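Local coordinates for protein glucose-6-phosphate isomerase (Chlamydia trachomatis D/UW-3/CX, PDB 6OTU) that catalyses the reversible isomerization of glucose 6-phosphate to fructose 6-phosphate, at residues A[159-170]-A[341-351]. Residues are numbered along the deposited sequence; the frame is centred on the assembly and turned at random.
Sequences GSELGPKAMYFA and GLKYFTAHLQQ. With G6Q (glucose-6-phosphate), chain E.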
ATOM      1  N   GLY A 159     -11.251  -6.624   9.110  1.00 38.84           N
ATOM      2  CA  GLY A 159     -10.636  -7.674   9.909  1.00 40.13           C
ATOM      3  C   GLY A 159     -11.014  -9.082   9.480  1.00 37.83           C
ATOM      4  O   GLY A 159     -10.265 -10.030   9.741  1.00 35.11           O
ATOM      5  N   SER A 160     -12.158  -9.242   8.818  1.00 35.63           N
ATOM      6  CA  SER A 160     -12.582 -10.547   8.324  1.00 36.54           C
ATOM      7  C   SER A 160     -11.883 -10.979   7.040  1.00 38.12           C
ATOM      8  O   SER A 160     -12.085 -12.125   6.620  1.00 38.42           O
ATOM      9  CB  SER A 160     -14.105 -10.583   8.110  1.00 35.63           C
ATOM     10  OG  SER A 160     -14.810 -10.449   9.341  1.00 37.54           O
ATOM     11  N   GLU A 161     -11.073 -10.116   6.412  1.00 35.64           N
ATOM     12  CA  GLU A 161     -10.350 -10.482   5.196  1.00 35.65           C
ATOM     13  C   GLU A 161      -8.841 -10.319   5.303  1.00 38.55           C
ATOM     14  O   GLU A 161      -8.098 -11.230   4.918  1.00 42.88           O
ATOM     15  CB  GLU A 161     -10.850  -9.653   4.005  1.00 39.15           C
ATOM     16  CG  GLU A 161     -10.089  -9.964   2.708  1.00 44.69           C
ATOM     17  CD  GLU A 161      -9.836  -8.748   1.833  1.00 53.82           C
ATOM     18  OE1 GLU A 161      -9.785  -7.616   2.357  1.00 59.50           O
ATOM     19  OE2 GLU A 161      -9.681  -8.930   0.606  1.00 60.48           O
ATOM     20  N   LEU A 162      -8.361  -9.177   5.806  1.00 35.80           N
ATOM     21  CA  LEU A 162      -6.976  -8.779   5.561  1.00 36.37           C
ATOM     22  C   LEU A 162      -5.987  -9.685   6.283  1.00 40.13           C
ATOM     23  O   LEU A 162      -4.979 -10.092   5.697  1.00 39.50           O
ATOM     24  CB  LEU A 162      -6.763  -7.320   5.967  1.00 38.77           C
ATOM     25  CG  LEU A 162      -7.129  -6.278   4.920  1.00 45.78           C
ATOM     26  CD1 LEU A 162      -6.319  -5.022   5.138  1.00 45.54           C
ATOM     27  CD2 LEU A 162      -6.878  -6.849   3.549  1.00 49.42           C
ATOM     28  N   GLY A 163      -6.260 -10.016   7.548  1.00 38.35           N
ATOM     29  CA  GLY A 163      -5.417 -10.908   8.309  1.00 32.53           C
ATOM     30  C   GLY A 163      -5.337 -12.303   7.711  1.00 36.16           C
ATOM     31  O   GLY A 163      -4.245 -12.814   7.429  1.00 32.80           O
ATOM     32  N   PRO A 164      -6.491 -12.960   7.523  1.00 34.00           N
ATOM     33  CA  PRO A 164      -6.478 -14.241   6.793  1.00 32.08           C
ATOM     34  C   PRO A 164      -5.753 -14.171   5.450  1.00 33.24           C
ATOM     35  O   PRO A 164      -4.931 -15.046   5.157  1.00 38.59           O
ATOM     36  CB  PRO A 164      -7.971 -14.557   6.636  1.00 36.74           C
ATOM     37  CG  PRO A 164      -8.595 -13.939   7.842  1.00 36.77           C
ATOM     38  CD  PRO A 164      -7.788 -12.719   8.193  1.00 32.12           C
ATOM     39  N   LYS A 165      -5.998 -13.126   4.654  1.00 30.06           N
ATOM     40  CA  LYS A 165      -5.376 -13.032   3.335  1.00 33.95           C
ATOM     41  C   LYS A 165      -3.862 -12.854   3.443  1.00 32.08           C
ATOM     42  O   LYS A 165      -3.107 -13.501   2.715  1.00 35.12           O
ATOM     43  CB  LYS A 165      -6.010 -11.888   2.530  1.00 37.94           C
ATOM     44  CG  LYS A 165      -5.486 -11.783   1.079  1.00 43.05           C
ATOM     45  CD  LYS A 165      -6.311 -10.845   0.217  1.00 43.35           C
ATOM     46  CE  LYS A 165      -6.026  -9.401   0.567  1.00 48.63           C
ATOM     47  NZ  LYS A 165      -6.452  -8.462  -0.516  1.00 51.33           N
ATOM     48  N   ALA A 166      -3.405 -11.998   4.357  1.00 31.18           N
ATOM     49  CA  ALA A 166      -1.973 -11.841   4.580  1.00 33.34           C
ATOM     50  C   ALA A 166      -1.329 -13.156   5.017  1.00 36.92           C
ATOM     51  O   ALA A 166      -0.201 -13.475   4.612  1.00 35.14           O
ATOM     52  CB  ALA A 166      -1.734 -10.748   5.623  1.00 30.96           C
ATOM     53  N   MET A 167      -2.028 -13.932   5.849  1.00 30.73           N
ATOM     54  CA  MET A 167      -1.465 -15.186   6.330  1.00 34.90           C
ATOM     55  C   MET A 167      -1.498 -16.258   5.245  1.00 30.84           C
ATOM     56  O   MET A 167      -0.568 -17.059   5.140  1.00 37.73           O
ATOM     57  CB  MET A 167      -2.209 -15.650   7.596  1.00 30.95           C
ATOM     58  CG  MET A 167      -1.895 -14.819   8.865  1.00 31.25           C
ATOM     59  SD  MET A 167      -0.117 -14.612   9.258  1.00 36.82           S
ATOM     60  CE  MET A 167       0.199 -12.971   8.582  1.00 36.81           C
ATOM     61  N   TYR A 168      -2.552 -16.276   4.426  1.00 30.59           N
ATOM     62  CA  TYR A 168      -2.648 -17.266   3.362  1.00 33.06           C
ATOM     63  C   TYR A 168      -1.484 -17.123   2.376  1.00 39.50           C
ATOM     64  O   TYR A 168      -0.814 -18.109   2.040  1.00 38.38           O
ATOM     65  CB  TYR A 168      -4.004 -17.149   2.644  1.00 36.42           C
ATOM     66  CG  TYR A 168      -3.994 -17.889   1.328  1.00 37.24           C
ATOM     67  CD1 TYR A 168      -4.103 -19.270   1.290  1.00 42.29           C
ATOM     68  CD2 TYR A 168      -3.801 -17.218   0.132  1.00 34.35           C
ATOM     69  CE1 TYR A 168      -4.045 -19.958   0.094  1.00 42.41           C
ATOM     70  CE2 TYR A 168      -3.741 -17.892  -1.067  1.00 38.10           C
ATOM     71  CZ  TYR A 168      -3.858 -19.265  -1.086  1.00 40.72           C
ATOM     72  OH  TYR A 168      -3.800 -19.947  -2.294  1.00 46.75           O
ATOM     73  N   PHE A 169      -1.214 -15.898   1.911  1.00 36.41           N
ATOM     74  CA  PHE A 169      -0.076 -15.717   1.012  1.00 37.73           C
ATOM     75  C   PHE A 169       1.257 -15.917   1.727  1.00 39.10           C
ATOM     76  O   PHE A 169       2.243 -16.303   1.088  1.00 37.12           O
ATOM     77  CB  PHE A 169      -0.134 -14.346   0.339  1.00 34.98           C
ATOM     78  CG  PHE A 169      -1.220 -14.244  -0.689  1.00 40.02           C
ATOM     79  CD1 PHE A 169      -1.001 -14.660  -1.995  1.00 36.03           C
ATOM     80  CD2 PHE A 169      -2.484 -13.785  -0.340  1.00 30.76           C
ATOM     81  CE1 PHE A 169      -2.021 -14.585  -2.934  1.00 39.63           C
ATOM     82  CE2 PHE A 169      -3.502 -13.710  -1.282  1.00 30.65           C
ATOM     83  CZ  PHE A 169      -3.273 -14.107  -2.569  1.00 30.99           C
ATOM     84  N   ALA A 170       1.314 -15.681   3.038  1.00 36.70           N
ATOM     85  CA  ALA A 170       2.572 -15.911   3.747  1.00 33.75           C
ATOM     86  C   ALA A 170       2.942 -17.385   3.735  1.00 32.30           C
ATOM     87  O   ALA A 170       4.121 -17.741   3.614  1.00 32.83           O
ATOM     88  CB  ALA A 170       2.476 -15.411   5.185  1.00 34.41           C
ATOM     89  N   GLY A 341       6.212 -13.715  -0.120  1.00 34.15           N
ATOM     90  CA  GLY A 341       5.127 -14.252   0.683  1.00 34.70           C
ATOM     91  C   GLY A 341       4.448 -13.214   1.560  1.00 34.18           C
ATOM     92  O   GLY A 341       3.258 -13.328   1.844  1.00 30.97           O
ATOM     93  N   LEU A 342       5.183 -12.190   1.992  1.00 36.42           N
ATOM     94  CA  LEU A 342       4.621 -11.120   2.808  1.00 31.13           C
ATOM     95  C   LEU A 342       4.061  -9.962   1.970  1.00 33.49           C
ATOM     96  O   LEU A 342       3.963  -8.834   2.473  1.00 30.32           O
ATOM     97  CB  LEU A 342       5.678 -10.608   3.793  1.00 31.06           C
ATOM     98  CG  LEU A 342       6.067 -11.645   4.867  1.00 34.20           C
ATOM     99  CD1 LEU A 342       7.192 -11.162   5.814  1.00 33.50           C
ATOM    100  CD2 LEU A 342       4.835 -12.068   5.664  1.00 29.04           C
ATOM    101  N   LYS A 343       3.689 -10.216   0.708  1.00 34.69           N
ATOM    102  CA  LYS A 343       3.201  -9.135  -0.148  1.00 40.70           C
ATOM    103  C   LYS A 343       1.968  -8.453   0.433  1.00 36.10           C
ATOM    104  O   LYS A 343       1.768  -7.255   0.205  1.00 40.16           O
ATOM    105  CB  LYS A 343       2.911  -9.662  -1.560  1.00 49.63           C
ATOM    106  CG  LYS A 343       3.459  -8.742  -2.646  1.00 67.53           C
ATOM    107  CD  LYS A 343       4.118  -9.487  -3.818  1.00 79.75           C
ATOM    108  CE  LYS A 343       3.094 -10.161  -4.740  1.00 85.01           C
ATOM    109  NZ  LYS A 343       3.749 -10.886  -5.883  1.00 83.96           N
ATOM    110  N   TYR A 344       1.137  -9.173   1.194  1.00 32.43           N
ATOM    111  CA  TYR A 344      -0.069  -8.569   1.752  1.00 33.02           C
ATOM    112  C   TYR A 344       0.043  -8.264   3.237  1.00 29.87           C
ATOM    113  O   TYR A 344      -0.947  -7.837   3.842  1.00 32.20           O
ATOM    114  CB  TYR A 344      -1.295  -9.457   1.502  1.00 38.59           C
ATOM    115  CG  TYR A 344      -1.566  -9.748   0.043  1.00 46.10           C
ATOM    116  CD1 TYR A 344      -2.387  -8.923  -0.722  1.00 46.92           C
ATOM    117  CD2 TYR A 344      -0.984 -10.850  -0.573  1.00 52.96           C
ATOM    118  CE1 TYR A 344      -2.631  -9.208  -2.063  1.00 51.09           C
ATOM    119  CE2 TYR A 344      -1.207 -11.133  -1.897  1.00 55.19           C
ATOM    120  CZ  TYR A 344      -2.029 -10.320  -2.641  1.00 55.34           C
ATOM    121  OH  TYR A 344      -2.222 -10.642  -3.966  1.00 57.31           O
ATOM    122  N   PHE A 345       1.223  -8.442   3.834  1.00 32.97           N
ATOM    123  CA  PHE A 345       1.362  -8.277   5.281  1.00 30.07           C
ATOM    124  C   PHE A 345       1.270  -6.810   5.704  1.00 35.97           C
ATOM    125  O   PHE A 345       0.672  -6.500   6.741  1.00 41.80           O
ATOM    126  CB  PHE A 345       2.680  -8.890   5.740  1.00 31.76           C
ATOM    127  CG  PHE A 345       2.819  -9.003   7.229  1.00 28.56           C
ATOM    128  CD1 PHE A 345       1.824  -9.599   7.990  1.00 33.02           C
ATOM    129  CD2 PHE A 345       3.965  -8.546   7.863  1.00 31.52           C
ATOM    130  CE1 PHE A 345       1.952  -9.724   9.373  1.00 31.57           C
ATOM    131  CE2 PHE A 345       4.117  -8.667   9.246  1.00 30.42           C
ATOM    132  CZ  PHE A 345       3.098  -9.262  10.005  1.00 30.98           C
ATOM    133  N   THR A 346       1.854  -5.893   4.923  1.00 35.56           N
ATOM    134  CA  THR A 346       1.825  -4.474   5.286  1.00 36.24           C
ATOM    135  C   THR A 346       0.402  -3.912   5.266  1.00 37.06           C
ATOM    136  O   THR A 346       0.046  -3.066   6.096  1.00 35.09           O
ATOM    137  CB  THR A 346       2.730  -3.674   4.344  1.00 37.39           C
ATOM    138  OG1 THR A 346       4.092  -4.083   4.523  1.00 35.84           O
ATOM    139  CG2 THR A 346       2.636  -2.183   4.627  1.00 36.73           C
ATOM    140  N   ALA A 347      -0.424  -4.358   4.321  1.00 27.80           N
ATOM    141  CA  ALA A 347      -1.804  -3.894   4.288  1.00 27.81           C
ATOM    142  C   ALA A 347      -2.532  -4.278   5.568  1.00 35.43           C
ATOM    143  O   ALA A 347      -3.273  -3.468   6.139  1.00 39.35           O
ATOM    144  CB  ALA A 347      -2.525  -4.460   3.064  1.00 28.01           C
ATOM    145  N   HIS A 348      -2.293  -5.497   6.060  1.00 37.74           N
ATOM    146  CA  HIS A 348      -2.908  -5.924   7.309  1.00 35.89           C
ATOM    147  C   HIS A 348      -2.349  -5.170   8.512  1.00 33.96           C
ATOM    148  O   HIS A 348      -3.102  -4.796   9.420  1.00 34.44           O
ATOM    149  CB  HIS A 348      -2.710  -7.415   7.523  1.00 34.00           C
ATOM    150  CG  HIS A 348      -2.979  -7.831   8.931  1.00 38.96           C
ATOM    151  ND1 HIS A 348      -4.228  -7.714   9.508  1.00 36.94           N
ATOM    152  CD2 HIS A 348      -2.159  -8.320   9.894  1.00 38.45           C
ATOM    153  CE1 HIS A 348      -4.170  -8.132  10.760  1.00 38.40           C
ATOM    154  NE2 HIS A 348      -2.928  -8.508  11.019  1.00 39.61           N
ATOM    155  N   LEU A 349      -1.029  -4.985   8.565  1.00 33.93           N
ATOM    156  CA  LEU A 349      -0.438  -4.209   9.652  1.00 33.37           C
ATOM    157  C   LEU A 349      -1.012  -2.799   9.676  1.00 36.54           C
ATOM    158  O   LEU A 349      -1.296  -2.244  10.746  1.00 32.90           O
ATOM    159  CB  LEU A 349       1.080  -4.152   9.490  1.00 30.65           C
ATOM    160  CG  LEU A 349       1.836  -5.472   9.560  1.00 33.83           C
ATOM    161  CD1 LEU A 349       3.339  -5.255   9.400  1.00 31.18           C
ATOM    162  CD2 LEU A 349       1.514  -6.147  10.887  1.00 27.95           C
ATOM    163  N   GLN A 350      -1.164  -2.199   8.495  1.00 33.19           N
ATOM    164  CA  GLN A 350      -1.717  -0.855   8.398  1.00 30.71           C
ATOM    165  C   GLN A 350      -3.101  -0.779   9.043  1.00 36.42           C
ATOM    166  O   GLN A 350      -3.408   0.187   9.755  1.00 34.59           O
ATOM    167  CB  GLN A 350      -1.751  -0.449   6.925  1.00 27.50           C
ATOM    168  CG  GLN A 350      -2.451   0.836   6.587  1.00 28.49           C
ATOM    169  CD  GLN A 350      -2.458   1.036   5.081  1.00 32.92           C
ATOM    170  OE1 GLN A 350      -3.212   0.372   4.378  1.00 33.04           O
ATOM    171  NE2 GLN A 350      -1.577   1.905   4.573  1.00 27.51           N
ATOM    172  N   GLN A 351      -3.946  -1.796   8.828  1.00 27.73           N
ATOM    173  CA  GLN A 351      -5.233  -1.820   9.519  1.00 33.77           C
ATOM    174  C   GLN A 351      -5.046  -2.013  11.019  1.00 37.63           C
ATOM    175  O   GLN A 351      -5.659  -1.314  11.837  1.00 32.39           O
ATOM    176  CB  GLN A 351      -6.131  -2.929   8.974  1.00 36.76           C
ATOM    177  CG  GLN A 351      -7.273  -3.235   9.953  1.00 39.23           C
ATOM    178  CD  GLN A 351      -8.333  -4.158   9.403  1.00 46.69           C
ATOM    179  OE1 GLN A 351      -8.026  -5.134   8.722  1.00 47.95           O
ATOM    180  NE2 GLN A 351      -9.601  -3.854   9.700  1.00 45.56           N
TER
HETATM  181  C1  G6Q E 604     -11.985  -4.824  12.864  1.00 50.79           C
HETATM  182  C2  G6Q E 604     -12.998  -3.770  12.409  1.00 54.40           C
HETATM  183  C3  G6Q E 604     -13.524  -3.991  10.995  1.00 43.73           C
HETATM  184  C4  G6Q E 604     -14.453  -5.203  10.857  1.00 33.23           C
HETATM  185  C5  G6Q E 604     -15.217  -5.171   9.533  1.00 32.86           C
HETATM  186  C6  G6Q E 604     -15.999  -6.439   9.287  1.00 30.57           C
HETATM  187  O1  G6Q E 604     -11.619  -4.832  13.992  1.00 45.79           O
HETATM  188  O2  G6Q E 604     -14.093  -3.697  13.314  1.00 65.05           O
HETATM  189  O3  G6Q E 604     -12.429  -4.134  10.088  1.00 43.87           O
HETATM  190  O4  G6Q E 604     -13.700  -6.411  10.926  1.00 28.98           O
HETATM  191  O5  G6Q E 604     -16.083  -4.032   9.524  1.00 33.71           O
HETATM  192  O6  G6Q E 604     -16.893  -6.637  10.417  1.00 37.13           O
HETATM  193  P   G6Q E 604     -17.714  -8.023  10.552  1.00 39.08           P
HETATM  194  O1P G6Q E 604     -16.681  -9.125  10.715  1.00 36.08           O
HETATM  195  O2P G6Q E 604     -18.568  -7.828  11.798  1.00 46.74           O
HETATM  196  O3P G6Q E 604     -18.536  -8.173   9.288  1.00 36.59           O
HETATM  197  O   HOH W   1       1.454 -11.966   2.772  1.00 36.30           O
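Phe169 meets Tyr344, the N-cap residue of helix 345-351, where that helix runs roughly antiparallel (153°) to helix 162-170, the axes approaching to 8.6 Å. The rings meet obliquely, planes at 37° and centroids 4.2 Å apart, with Tyr344 CE2 over the centre of one Phe169 face and Tyr168 CD2 nearer the rim of the opposite face. Lys165 crosses the same tyrosine obliquely, CE approaching Tyr344 CD1, while its NZ forms a salt bridge with Glu161 OE2, the hydrogen bond in it being weak.

Small residues let the backbones come close. Ala166 CB sits against the carbonyl O of Tyr344 at 3.5 Å and also reaches the rim of the Phe345 ring, which Met167 CE touches nearby. Gly163 presents its CA to a face of the His348 imidazole in a CH-pi contact, 3.9 Å from the ring centroid; with CG anti to the backbone N (chi1 164°), that ring extends toward the glycine. Leu162 CD1 packs on Ala347.

No direct hydrogen bond joins the segments; a water does so, donating to Ala166 O and accepting from Tyr344 N; its approach to Gly341 O is too short to be trusted.

Polar contacts converge on glucose-6-phosphate. Gly159 N donates to its O3 (2.9 Å), Gln351 NE2 gives the same oxygen a weak bond, and Ser160 OG binds phosphate oxygen O1P at 2.7 Å. Gln351 NE2 also hydrogen-bonds to Glu355 OE2, the probable proton donor.

The interface thus joins the two sheet-containing halves of the phosphoglucose isomerase fold: Lys165 and Tyr168 pack on strand 180-184 of the parallel sheet, Leu342 and Leu349 on strand 332-337 of the mixed sheet, and Met167 and His348 on helix 466-487.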